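Local atomic coordinates of protein ten1 (PDB entry 3KF6), a protein that is required for telomere maintenance, pairs with Stn1 in an Rpa2-Rpa3-like complex and probably binds single-stranded telomeric DNA. Residues A7-I12 with Q96-R101; G21-F26 with N67-K72; L27-S32 with Q61-L66. One frame throughout, in Å; residues are numbered along the deposited sequence.

Interaction 1. Residues A7-I12 with Q96-R101; sequences AKLIFI and QMVSER
The ring of Phe11 carries Val98 CG1 over one face and Ser99 OG at its edge. Val98 CG1 sits 3.8 Å from the centroid of the Phe11 ring, 24° off the normal and offset toward the rim. This is a CH-pi contact, and CG1 comes nearest to CE1 and CZ. Ser99 OG lies close to the ring plane, 3.4 Å from Phe11 CZ. That hydroxyl is also in a weak hydrogen bond with the carbonyl O of Arg95, one turn earlier in the helix. Phe11 CG stands anti to the carbonyl carbon (chi1 -65°), which turns CG toward the helix and lets the ring reach Val98. The Phe11 and Val98 side chains slide past each other in opposite directions. An alanine in place of Phe11 would probably leave Val98 CG1 without its aromatic face and open a gap beside Ser99.

The contact joins the short strand 8-9 and the residues after it to the C-terminal helix 91-103 of an OB-fold protein. No hydrogen bond links the two segments. Val98 is central, because its two methyls part: CG1 goes to Phe11, while CG2 lies 4.1 Å from Leu9 CG. Leu9 also reaches one turn further along the helix, where its CD2 is 4.0 Å from Arg101 NH1. The Leu9 and Arg101 side chains cross at about a right angle. The Arg101 guanidinium turns to the Stn1 chain, with NH1 hydrogen-bonded to the carbonyl O of Asp72 of Stn1 and a cation-pi contact to Trp136 of Stn1. Leu9 packs on that same tryptophan of Stn1.

Interaction 2. Residues G21-F26 with N67-K72; sequences GQKLRF and NIVGRK
Leu24 and Gly70 form a reciprocal pair of backbone hydrogen bonds, with Leu24 N 2.7 Å from Gly70 O. Phe26 and Ile68 make a second such pair. At the far end Gly21 N donates to Lys72 O, and Lys72 N to Gln22 O. Lys23-Arg71 and Arg25-Val69 are the non-hydrogen-bonded pairs between them. Here CA-H...O contacts fill in, as from Arg25 CA to Ile68 O at 3.1 Å.

Arg71 NH1 makes a weak bond to Gly21 O, 3.1 Å long and bent to 134°. Its stronger partner is Asp5. Lys23 CE lies over one face of the Arg71 guanidinium, 3.7 Å from Arg71 NH2. Lys23 NZ lies 4.2 Å from Arg71 NH2, a like-charge approach. NZ is hydrogen-bonded to the carbonyl O of Leu2, and Asp5 salt-bridges both residues, which would probably offset the repulsion. Arg25 does not bond Asn67 directly. Two waters bridge them: one from Arg25 NE, in the guanidinium plane, and one from Arg25 NH2, both to Asn67 OD1. Arg25 NH2 also salt-bridges Glu132 of the Stn1 chain.

On the opposite face of the sheet, Phe26 CG takes the crowded position between backbone N and carbonyl carbon (chi1 54°). The Phe26 and Ile68 side chains run side by side, and Ile68 CB sits over one face of the Phe26 ring, 4.0 Å from the centroid, a CH-pi contact.

Strand 23-34 runs antiparallel to strand 65-74, at 146° for these short segments. Strand 8-9 pairs parallel with its other edge, and strand 77-85 flanks 65-74. Phe26 also packs against strands 45-50 and 77-85.

Interaction 3. Residues L27-S32 with Q61-L66; sequences LGCVQS and QKHEWL
Cys29 SG stands anti to the backbone N (chi1 -174°), and Trp65 CG is anti to its own carbonyl carbon (chi1 -71°); these turns set sulfur and indole together on one face of the sheet. Cys29 CB lies over the centre of the tryptophan's six-membered ring, 3.5 Å from the centroid and 11° off the normal, a CH-pi contact. Cys29 SG covers the same indole as a sulfur-aromatic contact, 4.1 Å from the centroid of the five-membered ring. Leu27 crosses Trp65 at about a right angle, with Leu27 CG 3.5 Å from Trp65 CE3. Leu91 of helix 91-103 touches both side chains. Val30 CG2 lies 3.7 Å from Leu66 CD1.

Gly28 and Leu66 exchange two backbone hydrogen bonds. Val30 N bonds Glu64 O, but Val30 O receives His63 N at 2.7 Å. The pairing passes into a type II turn from Gln61 to Glu64. Glu64 OE2 accepts Gln61 N at 2.6 Å, bracing the turn. The Lys62 and Gln31 side chains lie side by side, with Lys62 CE 3.6 Å from Gln31 NE2.

Gln31 and Ser32 both face Arg39, a classic beta bulge. Such a long, bulged strand, paired along both edges, suits the curled sheet of an OB fold.

Overall arrangement
Interactions 2 and 3 are consecutive parts of one antiparallel pairing between strands 23-34 and 65-74. Their centres are about 16 Å apart, and they meet where Asn67 OD1 lies 3.6 Å from Leu27 CD1. Strand 8-9, which interaction 1 packs against the helix, pairs with the other edge of strand 23-34. The centre of interaction 1 is about 12 Å from that of interaction 2. Probable hydrogen bonds join them, Lys8 O to Arg25 N at 2.9 Å and Ile10 N to Arg25 O at 3.0 Å. Ile12 CD1 reaches interaction 3, 3.5 Å from Leu27 O. Interactions 1 and 2 both border the Stn1 chain, while Stn1 does not touch the segments of interaction 3.

Interaction 1. Residues A7-I12 with Q96-R101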
loop_
_atom_site.group_PDB
_atom_site.type_symbol
_atom_site.label_atom_id
_atom_site.label_comp_id
_atom_site.label_asym_id
_atom_site.label_seq_id
_atom_site.Cartn_x
_atom_site.Cartn_y
_atom_site.Cartn_z
ATOM N N ALA B 7 -1.039 3.300 6.418
ATOM C CA ALA B 7 -2.474 3.540 6.467
ATOM C C ALA B 7 -3.271 2.297 6.863
ATOM O O ALA B 7 -2.875 1.161 6.571
ATOM C CB ALA B 7 -2.954 4.058 5.107
ATOM N N LYS B 8 -4.378 2.513 7.570
ATOM C CA LYS B 8 -5.264 1.421 7.959
ATOM C C LYS B 8 -6.314 1.324 6.863
ATOM O O LYS B 8 -7.040 2.289 6.606
ATOM C CB LYS B 8 -5.961 1.715 9.291
ATOM C CG LYS B 8 -5.155 1.328 10.513
ATOM C CD LYS B 8 -5.883 1.717 11.794
ATOM C CE LYS B 8 -7.257 1.072 11.903
ATOM N NZ LYS B 8 -7.996 1.581 13.103
ATOM N N LEU B 9 -6.384 0.170 6.213
ATOM C CA LEU B 9 -7.347 -0.058 5.143
ATOM C C LEU B 9 -8.691 -0.403 5.767
ATOM O O LEU B 9 -8.840 -1.456 6.388
ATOM C CB LEU B 9 -6.858 -1.199 4.249
ATOM C CG LEU B 9 -7.710 -1.566 3.037
ATOM C CD1 LEU B 9 -7.808 -0.378 2.081
ATOM C CD2 LEU B 9 -7.073 -2.768 2.340
ATOM N N ILE B 10 -9.673 0.477 5.586
ATOM C CA ILE B 10 -10.994 0.276 6.182
ATOM C C ILE B 10 -12.148 0.678 5.268
ATOM O O ILE B 10 -11.943 1.156 4.159
ATOM C CB ILE B 10 -11.139 1.117 7.454
ATOM C CG1 ILE B 10 -10.986 2.599 7.099
ATOM C CG2 ILE B 10 -10.092 0.715 8.479
ATOM C CD1 ILE B 10 -11.281 3.542 8.253
ATOM N N PHE B 11 -13.369 0.476 5.756
ATOM C CA PHE B 11 -14.556 0.879 5.020
ATOM C C PHE B 11 -14.952 2.217 5.619
ATOM O O PHE B 11 -14.566 2.534 6.744
ATOM C CB PHE B 11 -15.709 -0.112 5.229
ATOM C CG PHE B 11 -15.447 -1.474 4.672
ATOM C CD1 PHE B 11 -15.089 -2.522 5.513
ATOM C CD2 PHE B 11 -15.550 -1.711 3.307
ATOM C CE1 PHE B 11 -14.838 -3.793 4.998
ATOM C CE2 PHE B 11 -15.300 -2.977 2.783
ATOM C CZ PHE B 11 -14.944 -4.020 3.633
ATOM N N ILE B 12 -15.713 3.010 4.874
ATOM C CA ILE B 12 -16.135 4.301 5.389
ATOM C C ILE B 12 -16.914 4.135 6.691
ATOM O O ILE B 12 -16.769 4.941 7.611
ATOM C CB ILE B 12 -16.985 5.059 4.348
ATOM C CG1 ILE B 12 -16.062 5.591 3.243
ATOM C CG2 ILE B 12 -17.753 6.205 5.017
ATOM C CD1 ILE B 12 -16.784 6.328 2.133
ATOM N N GLN B 96 -14.501 -7.679 -0.405
ATOM C CA GLN B 96 -14.179 -9.016 0.079
ATOM C C GLN B 96 -12.746 -9.035 0.612
ATOM O O GLN B 96 -12.488 -9.538 1.702
ATOM C CB GLN B 96 -14.328 -10.039 -1.050
ATOM C CG GLN B 96 -13.786 -11.438 -0.727
ATOM C CD GLN B 96 -13.955 -12.410 -1.884
ATOM O OE1 GLN B 96 -13.686 -12.073 -3.033
ATOM N NE2 GLN B 96 -14.392 -13.629 -1.578
ATOM N N MET B 97 -11.816 -8.459 -0.144
ATOM C CA MET B 97 -10.422 -8.443 0.281
ATOM C C MET B 97 -10.145 -7.514 1.459
ATOM O O MET B 97 -9.283 -7.808 2.283
ATOM C CB MET B 97 -9.498 -8.090 -0.889
ATOM C CG MET B 97 -9.572 -9.068 -2.057
ATOM S SD MET B 97 -9.540 -10.819 -1.570
ATOM C CE MET B 97 -10.465 -11.546 -2.937
ATOM N N VAL B 98 -10.851 -6.386 1.540
ATOM C CA VAL B 98 -10.651 -5.473 2.658
ATOM C C VAL B 98 -11.067 -6.209 3.926
ATOM O O VAL B 98 -10.388 -6.137 4.945
ATOM C CB VAL B 98 -11.510 -4.187 2.540
ATOM C CG1 VAL B 98 -11.455 -3.399 3.848
ATOM C CG2 VAL B 98 -11.002 -3.326 1.400
ATOM N N SER B 99 -12.194 -6.908 3.850
ATOM C CA SER B 99 -12.692 -7.663 4.990
ATOM C C SER B 99 -11.733 -8.779 5.368
ATOM O O SER B 99 -11.421 -8.952 6.540
ATOM C CB SER B 99 -14.073 -8.253 4.690
ATOM O OG SER B 99 -15.068 -7.250 4.746
ATOM N N GLU B 100 -11.253 -9.525 4.374
ATOM C CA GLU B 100 -10.326 -10.620 4.645
ATOM C C GLU B 100 -9.041 -10.132 5.298
ATOM O O GLU B 100 -8.529 -10.760 6.221
ATOM C CB GLU B 100 -9.990 -11.379 3.359
ATOM C CG GLU B 100 -11.077 -12.314 2.892
ATOM C CD GLU B 100 -11.490 -13.293 3.979
ATOM O OE1 GLU B 100 -12.586 -13.118 4.549
ATOM O OE2 GLU B 100 -10.710 -14.226 4.271
ATOM N N ARG B 101 -8.512 -9.011 4.818
ATOM C CA ARG B 101 -7.285 -8.480 5.397
ATOM C C ARG B 101 -7.449 -8.093 6.860
ATOM O O ARG B 101 -6.497 -8.162 7.628
ATOM C CB ARG B 101 -6.786 -7.269 4.603
ATOM C CG ARG B 101 -6.245 -7.640 3.246
ATOM C CD ARG B 101 -5.451 -6.509 2.657
ATOM N NE ARG B 101 -4.328 -6.128 3.514
ATOM C CZ ARG B 101 -3.440 -5.194 3.191
ATOM N NH1 ARG B 101 -3.542 -4.556 2.033
ATOM N NH2 ARG B 101 -2.460 -4.882 4.033
#

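Interaction 2. Residues G21-F26 with N67-K72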
loop_
_atom_site.group_PDB
_atom_site.type_symbol
_atom_site.label_atom_id
_atom_site.label_comp_id
_atom_site.label_asym_id
_atom_site.label_seq_id
_atom_site.Cartn_x
_atom_site.Cartn_y
_atom_site.Cartn_z
ATOM N N GLY B 21 -6.208 11.506 14.001
ATOM C CA GLY B 21 -4.792 11.599 13.690
ATOM C C GLY B 21 -4.274 10.354 12.990
ATOM O O GLY B 21 -3.174 10.334 12.446
ATOM N N GLN B 22 -5.085 9.309 13.002
ATOM C CA GLN B 22 -4.727 8.041 12.385
ATOM C C GLN B 22 -4.844 8.120 10.864
ATOM O O GLN B 22 -5.811 8.675 10.339
ATOM C CB GLN B 22 -5.658 6.974 12.942
ATOM C CG GLN B 22 -5.407 5.561 12.523
ATOM C CD GLN B 22 -6.347 4.628 13.248
ATOM O OE1 GLN B 22 -6.275 4.484 14.469
ATOM N NE2 GLN B 22 -7.254 4.009 12.507
ATOM N N LYS B 23 -3.850 7.584 10.158
ATOM C CA LYS B 23 -3.883 7.588 8.695
ATOM C C LYS B 23 -4.794 6.457 8.242
ATOM O O LYS B 23 -4.648 5.321 8.682
ATOM C CB LYS B 23 -2.488 7.386 8.117
ATOM C CG LYS B 23 -2.463 7.393 6.586
ATOM C CD LYS B 23 -1.053 7.196 6.037
ATOM C CE LYS B 23 -0.138 8.358 6.386
ATOM N NZ LYS B 23 1.250 8.157 5.876
ATOM N N LEU B 24 -5.721 6.770 7.339
ATOM C CA LEU B 24 -6.687 5.788 6.864
ATOM C C LEU B 24 -6.754 5.733 5.345
ATOM O O LEU B 24 -6.521 6.731 4.674
ATOM C CB LEU B 24 -8.087 6.151 7.367
ATOM C CG LEU B 24 -8.263 6.501 8.846
ATOM C CD1 LEU B 24 -9.666 7.071 9.074
ATOM C CD2 LEU B 24 -8.036 5.256 9.688
ATOM N N ARG B 25 -7.067 4.559 4.813
ATOM C CA ARG B 25 -7.248 4.421 3.373
ATOM C C ARG B 25 -8.618 3.791 3.151
ATOM O O ARG B 25 -8.943 2.765 3.754
ATOM C CB ARG B 25 -6.169 3.546 2.725
ATOM C CG ARG B 25 -6.517 3.282 1.264
ATOM C CD ARG B 25 -5.534 2.388 0.546
ATOM N NE ARG B 25 -6.113 1.904 -0.706
ATOM C CZ ARG B 25 -5.422 1.279 -1.655
ATOM N NH1 ARG B 25 -4.118 1.062 -1.500
ATOM N NH2 ARG B 25 -6.035 0.867 -2.756
ATOM N N PHE B 26 -9.427 4.412 2.296
ATOM C CA PHE B 26 -10.758 3.893 2.017
ATOM C C PHE B 26 -11.262 4.316 0.645
ATOM O O PHE B 26 -10.733 5.247 0.030
ATOM C CB PHE B 26 -11.752 4.354 3.095
ATOM C CG PHE B 26 -11.786 5.841 3.296
ATOM C CD1 PHE B 26 -10.916 6.455 4.185
ATOM C CD2 PHE B 26 -12.685 6.630 2.583
ATOM C CE1 PHE B 26 -10.937 7.841 4.366
ATOM C CE2 PHE B 26 -12.711 8.016 2.754
ATOM C CZ PHE B 26 -11.836 8.618 3.646
ATOM N N ASN B 67 -10.319 6.541 -4.406
ATOM C CA ASN B 67 -9.520 5.927 -3.343
ATOM C C ASN B 67 -8.957 7.122 -2.580
ATOM O O ASN B 67 -8.446 8.067 -3.185
ATOM C CB ASN B 67 -8.361 5.096 -3.899
ATOM C CG ASN B 67 -8.782 3.705 -4.315
ATOM O OD1 ASN B 67 -9.503 3.014 -3.591
ATOM N ND2 ASN B 67 -8.319 3.275 -5.480
ATOM N N ILE B 68 -9.039 7.069 -1.257
ATOM C CA ILE B 68 -8.581 8.161 -0.413
ATOM C C ILE B 68 -7.589 7.708 0.646
ATOM O O ILE B 68 -7.769 6.663 1.255
ATOM C CB ILE B 68 -9.776 8.796 0.363
ATOM C CG1 ILE B 68 -10.787 9.400 -0.613
ATOM C CG2 ILE B 68 -9.278 9.858 1.343
ATOM C CD1 ILE B 68 -10.269 10.594 -1.370
ATOM N N VAL B 69 -6.531 8.490 0.831
ATOM C CA VAL B 69 -5.581 8.246 1.909
ATOM C C VAL B 69 -5.591 9.578 2.640
ATOM O O VAL B 69 -5.386 10.625 2.027
ATOM C CB VAL B 69 -4.149 7.954 1.431
ATOM C CG1 VAL B 69 -3.215 7.876 2.654
ATOM C CG2 VAL B 69 -4.109 6.641 0.676
ATOM N N GLY B 70 -5.867 9.549 3.937
ATOM C CA GLY B 70 -5.891 10.785 4.693
ATOM C C GLY B 70 -5.842 10.518 6.178
ATOM O O GLY B 70 -5.707 9.372 6.598
ATOM N N ARG B 71 -5.945 11.577 6.973
ATOM C CA ARG B 71 -5.923 11.443 8.425
ATOM C C ARG B 71 -7.253 11.866 9.024
ATOM O O ARG B 71 -7.838 12.871 8.614
ATOM C CB ARG B 71 -4.815 12.305 9.036
ATOM C CG ARG B 71 -3.413 11.851 8.726
ATOM C CD ARG B 71 -2.395 12.630 9.559
ATOM N NE ARG B 71 -1.039 12.259 9.184
ATOM C CZ ARG B 71 -0.482 11.086 9.466
ATOM N NH1 ARG B 71 -1.162 10.167 10.140
ATOM N NH2 ARG B 71 0.747 10.823 9.045
ATOM N N LYS B 72 -7.729 11.096 9.995
ATOM C CA LYS B 72 -8.986 11.414 10.655
ATOM C C LYS B 72 -8.795 12.662 11.512
ATOM O O LYS B 72 -7.892 12.711 12.349
ATOM C CB LYS B 72 -9.432 10.236 11.530
ATOM C CG LYS B 72 -10.739 10.455 12.280
ATOM C CD LYS B 72 -11.242 9.137 12.859
ATOM C CE LYS B 72 -12.585 9.283 13.560
ATOM N NZ LYS B 72 -12.453 9.944 14.883
HETATM O O HOH W 1 -8.927 1.928 -1.012
HETATM O O HOH W 2 -8.451 -0.037 -3.805
#

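Interaction 3. Residues L27-S32 with Q61-L66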
loop_
_atom_site.group_PDB
_atom_site.type_symbol
_atom_site.label_atom_id
_atom_site.label_comp_id
_atom_site.label_asym_id
_atom_site.label_seq_id
_atom_site.Cartn_x
_atom_site.Cartn_y
_atom_site.Cartn_z
ATOM N N LEU B 27 -12.289 3.615 0.182
ATOM C CA LEU B 27 -12.906 3.880 -1.110
ATOM C C LEU B 27 -14.274 4.502 -0.855
ATOM O O LEU B 27 -14.998 4.082 0.048
ATOM C CB LEU B 27 -13.046 2.561 -1.878
ATOM C CG LEU B 27 -13.757 2.564 -3.228
ATOM C CD1 LEU B 27 -12.982 3.404 -4.226
ATOM C CD2 LEU B 27 -13.885 1.128 -3.725
ATOM N N GLY B 28 -14.630 5.505 -1.648
ATOM C CA GLY B 28 -15.914 6.153 -1.461
ATOM C C GLY B 28 -16.500 6.665 -2.759
ATOM O O GLY B 28 -15.777 6.893 -3.734
ATOM N N CYS B 29 -17.817 6.851 -2.761
ATOM C CA CYS B 29 -18.540 7.326 -3.933
ATOM C C CYS B 29 -18.889 8.808 -3.770
ATOM O O CYS B 29 -19.457 9.212 -2.751
ATOM C CB CYS B 29 -19.809 6.494 -4.103
ATOM S SG CYS B 29 -20.719 6.852 -5.595
ATOM N N VAL B 30 -18.560 9.614 -4.777
ATOM C CA VAL B 30 -18.815 11.049 -4.697
ATOM C C VAL B 30 -20.290 11.424 -4.628
ATOM O O VAL B 30 -21.068 11.115 -5.530
ATOM C CB VAL B 30 -18.167 11.803 -5.881
ATOM C CG1 VAL B 30 -18.461 13.292 -5.773
ATOM C CG2 VAL B 30 -16.664 11.579 -5.874
ATOM N N GLN B 31 -20.671 12.088 -3.542
ATOM C CA GLN B 31 -22.052 12.525 -3.369
ATOM C C GLN B 31 -22.138 14.015 -3.687
ATOM O O GLN B 31 -23.122 14.482 -4.270
ATOM C CB GLN B 31 -22.522 12.271 -1.935
ATOM C CG GLN B 31 -23.975 12.670 -1.682
ATOM C CD GLN B 31 -24.934 12.026 -2.667
ATOM O OE1 GLN B 31 -24.902 10.812 -2.881
ATOM N NE2 GLN B 31 -25.798 12.837 -3.268
ATOM N N SER B 32 -21.103 14.756 -3.298
ATOM C CA SER B 32 -21.050 16.193 -3.542
ATOM C C SER B 32 -19.638 16.739 -3.334
ATOM O O SER B 32 -18.822 16.136 -2.637
ATOM C CB SER B 32 -22.028 16.924 -2.618
ATOM O OG SER B 32 -21.681 16.735 -1.259
ATOM N N GLN B 61 -16.701 13.768 -11.160
ATOM C CA GLN B 61 -18.074 13.487 -11.553
ATOM C C GLN B 61 -18.864 12.859 -10.410
ATOM O O GLN B 61 -18.363 11.988 -9.700
ATOM C CB GLN B 61 -18.076 12.564 -12.779
ATOM C CG GLN B 61 -19.439 12.364 -13.427
ATOM C CD GLN B 61 -19.334 12.025 -14.909
ATOM O OE1 GLN B 61 -18.782 10.993 -15.289
ATOM N NE2 GLN B 61 -19.863 12.906 -15.754
ATOM N N LYS B 62 -20.099 13.315 -10.231
ATOM C CA LYS B 62 -20.942 12.784 -9.172
ATOM C C LYS B 62 -21.087 11.278 -9.342
ATOM O O LYS B 62 -21.222 10.775 -10.460
ATOM C CB LYS B 62 -22.325 13.446 -9.194
ATOM C CG LYS B 62 -23.225 13.005 -8.044
ATOM C CD LYS B 62 -24.544 13.769 -8.000
ATOM C CE LYS B 62 -25.397 13.290 -6.829
ATOM N NZ LYS B 62 -26.714 13.983 -6.736
ATOM N N HIS B 63 -21.041 10.568 -8.220
ATOM C CA HIS B 63 -21.173 9.118 -8.193
ATOM C C HIS B 63 -19.941 8.337 -8.641
ATOM O O HIS B 63 -19.984 7.109 -8.717
ATOM C CB HIS B 63 -22.390 8.675 -9.012
ATOM C CG HIS B 63 -23.695 9.141 -8.444
ATOM N ND1 HIS B 63 -24.080 8.868 -7.151
ATOM C CD2 HIS B 63 -24.700 9.863 -8.994
ATOM C CE1 HIS B 63 -25.269 9.403 -6.925
ATOM N NE2 HIS B 63 -25.666 10.012 -8.028
ATOM N N GLU B 64 -18.842 9.024 -8.937
ATOM C CA GLU B 64 -17.645 8.290 -9.328
ATOM C C GLU B 64 -16.956 7.812 -8.052
ATOM O O GLU B 64 -17.131 8.403 -6.978
ATOM C CB GLU B 64 -16.697 9.152 -10.163
ATOM C CG GLU B 64 -15.895 10.191 -9.409
ATOM C CD GLU B 64 -14.795 10.769 -10.279
ATOM O OE1 GLU B 64 -13.874 10.008 -10.636
ATOM O OE2 GLU B 64 -14.851 11.969 -10.617
ATOM N N TRP B 65 -16.189 6.735 -8.166
ATOM C CA TRP B 65 -15.508 6.170 -7.010
ATOM C C TRP B 65 -14.057 6.615 -6.895
ATOM O O TRP B 65 -13.313 6.616 -7.879
ATOM C CB TRP B 65 -15.605 4.644 -7.045
ATOM C CG TRP B 65 -17.003 4.147 -6.752
ATOM C CD1 TRP B 65 -18.041 4.030 -7.633
ATOM C CD2 TRP B 65 -17.510 3.740 -5.477
ATOM N NE1 TRP B 65 -19.165 3.574 -6.983
ATOM C CE2 TRP B 65 -18.866 3.389 -5.658
ATOM C CE3 TRP B 65 -16.949 3.640 -4.196
ATOM C CZ2 TRP B 65 -19.672 2.944 -4.604
ATOM C CZ3 TRP B 65 -17.751 3.199 -3.146
ATOM C CH2 TRP B 65 -19.099 2.856 -3.358
ATOM N N LEU B 66 -13.668 6.986 -5.678
ATOM C CA LEU B 66 -12.317 7.466 -5.407
ATOM C C LEU B 66 -11.630 6.723 -4.273
ATOM O O LEU B 66 -12.279 6.319 -3.310
ATOM C CB LEU B 66 -12.363 8.945 -5.013
ATOM C CG LEU B 66 -12.960 9.942 -6.006
ATOM C CD1 LEU B 66 -13.004 11.324 -5.359
ATOM C CD2 LEU B 66 -12.118 9.962 -7.276
#